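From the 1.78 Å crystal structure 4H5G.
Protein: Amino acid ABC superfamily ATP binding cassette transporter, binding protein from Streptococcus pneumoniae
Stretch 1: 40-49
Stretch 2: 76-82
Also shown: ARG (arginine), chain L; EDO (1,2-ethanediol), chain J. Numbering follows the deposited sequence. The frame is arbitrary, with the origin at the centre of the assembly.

Stretch 1, residues 40-49: ADIDMAQAIA
Stretch 2, residues 76-82: DLAVAGI

One face of a helix packs here against a short strand and the turn that follows it, through a small apolar contact closed at one end by a single hydrogen bond from a backbone amide to a buried carboxylate. The two surfaces cover 250 Å² in total, counting both sides.

Stretch 1 is helical throughout, with phi between -59° and -73° and psi between -33° and -45°. Its i to i+4 bonds run from Met-44 N to Ala-40 O (3.0 Å) through Ala-49 N to Ala-45 O (3.0 Å), the shortest being Ala-45 N to Asp-41 O and Gln-46 N to Ile-42 O, each 2.8 Å. Stretch 2 is extended at Leu-77 (-140/157) and Ala-78 (-120/129). Val-79 (-137/109) is still extended, Ala-80 (-160/46) bends the chain, and Gly-81 (57/43) takes a positive phi, which by itself favours glycine. The register is set by Asp-41 and Val-79, whose CA atoms lie 6.4 Å apart. The two chains run in roughly opposite senses: Ile-48, late in the helix, meets Leu-77, early in stretch 2.

On the helix, Asp-41, Met-44, Ala-45 and Ile-48 point their CA-to-CB bonds toward stretch 2, a spacing of three and four residues that places them on one face. Leu-77 and Val-79 answer from the other side, while the intervening Ala-78 makes no contact, as expected for alternation in an extended chain.

The polar end depends on Asp-41. With chi1 at -87° (m) and chi2 at -7°, its OD2 accepts a hydrogen bond from Gly-81 N at 2.8 Å, with an N-H...acceptor angle of 134°. OD2 also lies 3.5 Å from Ala-80 CA, so the carboxylate sits against the backbone of the bend. OD1 is hydrogen-bonded elsewhere in the structure; both oxygens of this buried acid are therefore satisfied.

Val-79 loses the most area, 80 Å². Its t rotamer (chi1 -175°) brings CG1 to 3.5 Å from Asp-41 CG and likewise to 3.5 Å from Met-44 CE, so one methyl touches both helix residues. Met-44 is extended through chi1 (177°, t) and chi2 (178°, t), then turns at chi3 (61°, p), and its flexible thioether chain delivers the terminal methyl to the valine. Farther along, Ile-48 (chi1 -64°, m; chi2 165°, t) places CG2 4.3 Å from CD1 of Leu-77 (chi1 -63°, m; chi2 176°, t), a looser apolar contact between two buried branched side chains. Ala-45 also points toward stretch 2, but its CB stops 5.0 Å from Val-79 CG2, so it is partly covered without making a close contact.

The bend held by Asp-41 also presents carbonyls to the bound arginine: ARG NE donates to Ala-80 O at 2.9 Å and ARG N to Gly-81 O at 2.8 Å, consistent with an amino acid binding protein.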

# COMPACT_ATOMS: atom_id res chain seq x y z
N ALA A 40 1.11 8.44 -4.70
CA ALA A 40 2.04 8.00 -5.74
C ALA A 40 1.45 6.88 -6.60
O ALA A 40 1.68 6.84 -7.81
CB ALA A 40 3.39 7.59 -5.13
N ASP A 41 0.68 5.99 -5.98
CA ASP A 41 0.03 4.91 -6.73
C ASP A 41 -1.00 5.45 -7.71
O ASP A 41 -1.21 4.88 -8.79
CB ASP A 41 -0.68 3.93 -5.79
CG ASP A 41 0.23 2.82 -5.27
OD1 ASP A 41 1.38 2.69 -5.73
OD2 ASP A 41 -0.24 2.04 -4.41
N ILE A 42 -1.64 6.55 -7.33
CA ILE A 42 -2.65 7.17 -8.18
C ILE A 42 -1.97 7.87 -9.36
O ILE A 42 -2.45 7.78 -10.49
CB ILE A 42 -3.52 8.18 -7.40
CG1 ILE A 42 -4.08 7.53 -6.12
CG2 ILE A 42 -4.64 8.75 -8.28
CD1 ILE A 42 -4.76 6.18 -6.34
N ASP A 43 -0.85 8.53 -9.11
CA ASP A 43 -0.11 9.17 -10.19
C ASP A 43 0.37 8.11 -11.17
O ASP A 43 0.36 8.32 -12.39
CB ASP A 43 1.10 9.96 -9.65
CG ASP A 43 0.70 11.19 -8.84
OD1 ASP A 43 -0.44 11.66 -8.96
OD2 ASP A 43 1.55 11.69 -8.09
N MET A 44 0.81 6.97 -10.64
CA MET A 44 1.26 5.88 -11.51
C MET A 44 0.08 5.31 -12.29
O MET A 44 0.18 5.06 -13.49
CB MET A 44 1.92 4.77 -10.69
CG MET A 44 2.34 3.57 -11.54
SD MET A 44 3.16 2.30 -10.57
CE MET A 44 1.84 1.90 -9.42
N ALA A 45 -1.05 5.13 -11.62
CA ALA A 45 -2.24 4.60 -12.30
C ALA A 45 -2.67 5.54 -13.41
O ALA A 45 -3.09 5.11 -14.49
CB ALA A 45 -3.40 4.36 -11.29
N GLN A 46 -2.55 6.84 -13.15
CA GLN A 46 -2.87 7.84 -14.16
C GLN A 46 -1.93 7.72 -15.35
O GLN A 46 -2.37 7.87 -16.50
CB GLN A 46 -2.80 9.26 -13.57
CG GLN A 46 -3.25 10.34 -14.54
CD GLN A 46 -4.75 10.30 -14.81
OE1 GLN A 46 -5.56 10.37 -13.88
NE2 GLN A 46 -5.11 10.21 -16.08
N ALA A 47 -0.65 7.47 -15.10
CA ALA A 47 0.32 7.31 -16.20
C ALA A 47 -0.04 6.11 -17.07
O ALA A 47 0.14 6.13 -18.29
CB ALA A 47 1.75 7.19 -15.66
N ILE A 48 -0.53 5.05 -16.43
CA ILE A 48 -0.88 3.83 -17.17
C ILE A 48 -2.12 4.11 -18.03
O ILE A 48 -2.18 3.74 -19.21
CB ILE A 48 -1.13 2.64 -16.22
CG1 ILE A 48 0.15 2.28 -15.46
CG2 ILE A 48 -1.64 1.42 -17.00
CD1 ILE A 48 -0.09 1.38 -14.25
N ALA A 49 -3.11 4.77 -17.43
CA ALA A 49 -4.33 5.16 -18.15
C ALA A 49 -3.99 6.05 -19.32
O ALA A 49 -4.52 5.87 -20.42
CB ALA A 49 -5.33 5.85 -17.19
N ASP A 76 -9.83 -3.66 -13.41
CA ASP A 76 -8.86 -4.17 -14.38
C ASP A 76 -7.50 -4.42 -13.75
O ASP A 76 -6.76 -5.31 -14.16
CB ASP A 76 -8.66 -3.14 -15.50
CG ASP A 76 -9.92 -2.87 -16.28
OD1 ASP A 76 -10.49 -3.82 -16.86
OD2 ASP A 76 -10.35 -1.69 -16.32
N LEU A 77 -7.18 -3.60 -12.76
CA LEU A 77 -5.90 -3.67 -12.06
C LEU A 77 -6.15 -3.43 -10.58
O LEU A 77 -7.14 -2.81 -10.22
CB LEU A 77 -4.96 -2.56 -12.55
CG LEU A 77 -4.52 -2.53 -14.02
CD1 LEU A 77 -3.67 -1.27 -14.25
CD2 LEU A 77 -3.72 -3.79 -14.36
N ALA A 78 -5.25 -3.91 -9.74
CA ALA A 78 -5.26 -3.48 -8.33
C ALA A 78 -3.92 -2.82 -8.05
O ALA A 78 -2.86 -3.37 -8.36
CB ALA A 78 -5.48 -4.67 -7.41
N VAL A 79 -3.97 -1.61 -7.48
CA VAL A 79 -2.75 -0.86 -7.16
C VAL A 79 -2.97 -0.29 -5.78
O VAL A 79 -3.79 0.62 -5.60
CB VAL A 79 -2.49 0.27 -8.16
CG1 VAL A 79 -1.15 0.95 -7.86
CG2 VAL A 79 -2.48 -0.25 -9.61
N ALA A 80 -2.27 -0.83 -4.79
CA ALA A 80 -2.53 -0.43 -3.40
C ALA A 80 -1.35 -0.76 -2.51
O ALA A 80 -1.52 -1.33 -1.43
CB ALA A 80 -3.79 -1.13 -2.89
N GLY A 81 -0.14 -0.42 -2.98
CA GLY A 81 1.06 -0.75 -2.22
C GLY A 81 1.13 -2.25 -1.98
O GLY A 81 1.46 -2.72 -0.88
N ILE A 82 0.81 -3.01 -3.01
CA ILE A 82 0.61 -4.45 -2.86
C ILE A 82 1.92 -5.22 -3.01
O ILE A 82 2.53 -5.19 -4.08
CB ILE A 82 -0.37 -4.98 -3.92
CG1 ILE A 82 -1.73 -4.27 -3.78
CG2 ILE A 82 -0.51 -6.50 -3.82
CD1 ILE A 82 -2.71 -4.60 -4.92
N ARG L . 2.25 -4.02 1.43
CA ARG L . 1.27 -4.71 2.28
C ARG L . 0.59 -5.84 1.54
O ARG L . 0.59 -5.90 0.30
CB ARG L . 0.22 -3.73 2.82
CG ARG L . -0.45 -2.86 1.76
CD ARG L . -1.63 -2.07 2.34
NE ARG L . -2.17 -1.11 1.37
CZ ARG L . -3.16 -0.26 1.62
NH1 ARG L . -3.57 0.59 0.67
NH2 ARG L . -3.75 -0.25 2.81
OXT ARG L . 0.01 -6.72 2.18
C1 EDO J . -10.13 -7.51 -19.26
O1 EDO J . -11.34 -7.32 -20.00
C2 EDO J . -9.49 -6.15 -18.99
O2 EDO J . -8.65 -6.23 -17.84